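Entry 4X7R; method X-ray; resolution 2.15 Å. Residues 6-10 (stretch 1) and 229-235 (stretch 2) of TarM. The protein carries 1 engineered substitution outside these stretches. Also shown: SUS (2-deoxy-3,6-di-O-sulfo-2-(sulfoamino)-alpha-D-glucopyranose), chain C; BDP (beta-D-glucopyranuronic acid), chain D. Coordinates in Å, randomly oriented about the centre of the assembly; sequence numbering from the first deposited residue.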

# COMPACT_ATOMS: atom_id res chain seq x y z
N MET A 6 -6.35 -6.49 11.27
CA MET A 6 -5.48 -5.38 10.89
C MET A 6 -6.01 -4.72 9.66
O MET A 6 -6.08 -5.34 8.61
N MET A 7 -6.41 -3.48 9.80
CA MET A 7 -7.13 -2.71 8.81
C MET A 7 -6.33 -1.77 7.97
O MET A 7 -5.50 -1.00 8.46
N VAL A 8 -6.58 -1.87 6.68
CA VAL A 8 -5.96 -1.04 5.64
C VAL A 8 -6.97 -0.86 4.50
O VAL A 8 -7.91 -1.65 4.36
N HIS A 9 -6.78 0.18 3.67
CA HIS A 9 -7.65 0.42 2.53
C HIS A 9 -7.75 -0.81 1.61
O HIS A 9 -8.85 -1.30 1.38
N GLU A 10 -6.60 -1.29 1.11
CA GLU A 10 -6.52 -2.40 0.14
C GLU A 10 -5.20 -3.13 0.25
O GLU A 10 -4.26 -2.64 0.89
N GLY A 229 -6.37 6.69 6.97
CA GLY A 229 -7.67 7.14 6.49
C GLY A 229 -8.78 6.18 6.89
O GLY A 229 -9.96 6.56 6.88
N SER A 230 -8.41 4.92 7.26
CA SER A 230 -9.36 3.90 7.71
C SER A 230 -9.72 3.99 9.19
O SER A 230 -10.63 3.29 9.62
N PHE A 231 -9.02 4.85 9.96
CA PHE A 231 -9.25 4.98 11.41
C PHE A 231 -10.72 5.19 11.79
O PHE A 231 -11.15 4.48 12.71
N PRO A 232 -11.50 6.09 11.13
CA PRO A 232 -12.94 6.23 11.50
C PRO A 232 -13.77 4.95 11.41
O PRO A 232 -14.68 4.80 12.21
N LYS A 233 -13.44 4.02 10.50
CA LYS A 233 -14.17 2.73 10.42
C LYS A 233 -14.06 1.95 11.70
O LYS A 233 -15.09 1.49 12.21
N MET A 234 -12.83 1.87 12.27
CA MET A 234 -12.59 1.18 13.53
C MET A 234 -13.14 2.02 14.69
O MET A 234 -13.83 1.48 15.56
N PHE A 235 -12.79 3.31 14.72
CA PHE A 235 -13.19 4.22 15.79
C PHE A 235 -14.72 4.26 16.04
O PHE A 235 -15.14 4.20 17.18

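The contact between these stretches is small, 188 Å² with both sides summed, and it joins segments more than 220 residues apart in sequence. No hydrogen bond crosses it. One long methionine provides most of the apolar packing, while a sulfated sugar, SUS, gathers polar groups from both stretches.

Stretch 2 opens at G229, which touches nothing in stretch 1 but lies against the ligand, its CA 3.0 Å from SUS O7S. An ideal CB on G229 would sit 1.7 Å from SUS O7S, so the absence of a side chain is what lets the sulfate come so close to the backbone.

S230 is the point of nearest backbone register, its CA 6.3 Å from the CA of V8. Its CA-to-CB bond points toward stretch 1, and an m rotamer sets OG 4.0 Å from H9 N and 4.1 Å from V8 C, which is packing against the main chain. The same OG lies 2.8 Å from SUS O8S. V8 itself, in the p rotamer, points away and offers backbone here. H9 starts sideways with chi1 t, and its ring leads away from stretch 2 to the ligands: ND1 donates a hydrogen bond to SUS O1S at 2.6 Å, SUS C3 lies over one ring face, and BDP O6B is near the ring plane at the edge, 3.8 Å from CD2.

F231 and P232 both point away from stretch 1 and make no contact with it.

K233 points toward stretch 1 again. Its CB is 4.3 Å from M7 CE, a light touch, and the chain then runs through m, t and t before chi4 bends to 96°, between wells. NZ thereby donates a hydrogen bond of 2.8 Å to SUS O2S. H9 and K233, one from each stretch, thus bind different oxygens of the same sulfate, on S1.

M234 supplies the closest contact between the stretches: its CB is 3.5 Å from M7 CE. M7 points toward the helix with chi angles m, t, p, and M7 CE also lies 4.1 Å from S230 O, so one flexible side chain reaches S230, K233 and M234. M234 begins toward stretch 1, but its t, t, p chain carries its end away.

F235 is out of reach, though its N donates to F231 O at 2.8 Å, helping hold the helix that presents K233 and M234. The rule is economical: apolar reach at M7, polar convergence on the sugar.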

# COMPACT_ATOMS: atom_id res chain seq x y z
CB MET A 6 -4.04 -5.88 10.73
CG MET A 6 -3.57 -6.67 11.91
SD MET A 6 -1.86 -7.25 11.91
CE MET A 6 -1.65 -7.86 10.26
CB MET A 7 -8.29 -1.99 9.47
CG MET A 7 -9.30 -2.95 10.06
SD MET A 7 -10.16 -2.15 11.43
CE MET A 7 -10.60 -0.66 10.67
CB VAL A 8 -4.60 -1.67 5.20
CG1 VAL A 8 -4.78 -2.98 4.40
CG2 VAL A 8 -3.74 -0.68 4.44
CB HIS A 9 -7.11 1.64 1.75
CG HIS A 9 -7.79 1.84 0.44
ND1 HIS A 9 -9.17 1.87 0.34
CD2 HIS A 9 -7.25 2.07 -0.78
CE1 HIS A 9 -9.42 2.06 -0.95
NE2 HIS A 9 -8.30 2.20 -1.66
CB GLU A 10 -6.59 -1.83 -1.29
CG GLU A 10 -5.32 -1.07 -1.74
CD GLU A 10 -5.26 -0.67 -3.20
OE1 GLU A 10 -5.49 -1.52 -4.09
OE2 GLU A 10 -4.88 0.49 -3.45
CB SER A 230 -8.84 2.50 7.41
OG SER A 230 -9.19 2.21 6.06
CB PHE A 231 -8.31 5.99 12.07
CG PHE A 231 -8.43 6.07 13.58
CD1 PHE A 231 -7.72 5.21 14.39
CD2 PHE A 231 -9.21 7.06 14.18
CE1 PHE A 231 -7.79 5.32 15.78
CE2 PHE A 231 -9.29 7.17 15.57
CZ PHE A 231 -8.59 6.29 16.36
CB PRO A 232 -13.46 7.30 10.52
CG PRO A 232 -12.22 8.09 10.12
CD PRO A 232 -11.15 7.03 10.04
CB LYS A 233 -13.72 1.88 9.22
CG LYS A 233 -13.95 2.60 7.90
CD LYS A 233 -13.24 1.91 6.79
CE LYS A 233 -13.65 2.51 5.47
NZ LYS A 233 -12.69 3.54 5.02
CB MET A 234 -11.07 0.92 13.76
CG MET A 234 -10.74 0.24 15.12
SD MET A 234 -8.98 0.18 15.51
CE MET A 234 -8.62 1.93 15.80
CB PHE A 235 -12.61 5.63 15.55
CG PHE A 235 -12.71 6.54 16.76
CD1 PHE A 235 -12.03 6.23 17.94
CD2 PHE A 235 -13.46 7.71 16.72
CE1 PHE A 235 -12.12 7.06 19.06
CE2 PHE A 235 -13.52 8.56 17.83
CZ PHE A 235 -12.86 8.23 19.00
N2 SUS C . -11.66 4.84 1.71
C1 SUS C . -11.28 6.16 -0.34
S1 SUS C . -12.49 3.32 1.36
C2 SUS C . -10.70 5.14 0.63
S2 SUS C . -6.96 5.84 -3.84
C3 SUS C . -9.36 5.65 1.20
O3 SUS C . -8.75 4.65 2.04
S3 SUS C . -8.60 4.93 3.53
C4 SUS C . -8.38 6.09 0.10
O4 SUS C . -7.33 6.74 0.77
C5 SUS C . -9.09 7.05 -0.91
O5 SUS C . -10.32 6.43 -1.39
C6 SUS C . -8.29 7.31 -2.19
O6 SUS C . -8.05 6.06 -2.80
O1S SUS C . -11.48 2.18 1.45
O2S SUS C . -13.60 3.19 2.39
O3S SUS C . -13.08 3.35 -0.05
O4S SUS C . -6.84 4.33 -4.08
O5S SUS C . -7.36 6.57 -5.12
O6S SUS C . -5.63 6.38 -3.32
O7S SUS C . -7.82 6.22 3.66
O8S SUS C . -7.85 3.81 4.24
O9S SUS C . -9.98 5.10 4.17
C1 BDP D . -6.07 6.39 0.19
C2 BDP D . -5.15 7.63 0.21
C3 BDP D . -3.75 7.28 -0.29
C4 BDP D . -3.20 5.97 0.39
C5 BDP D . -4.28 4.83 0.30
C6 BDP D . -3.83 3.52 0.98
O2 BDP D . -5.71 8.65 -0.61
O3 BDP D . -2.86 8.39 -0.05
O4 BDP D . -2.05 5.55 -0.35
O5 BDP D . -5.51 5.29 0.92
O6A BDP D . -3.77 3.50 2.23
O6B BDP D . -3.63 2.53 0.23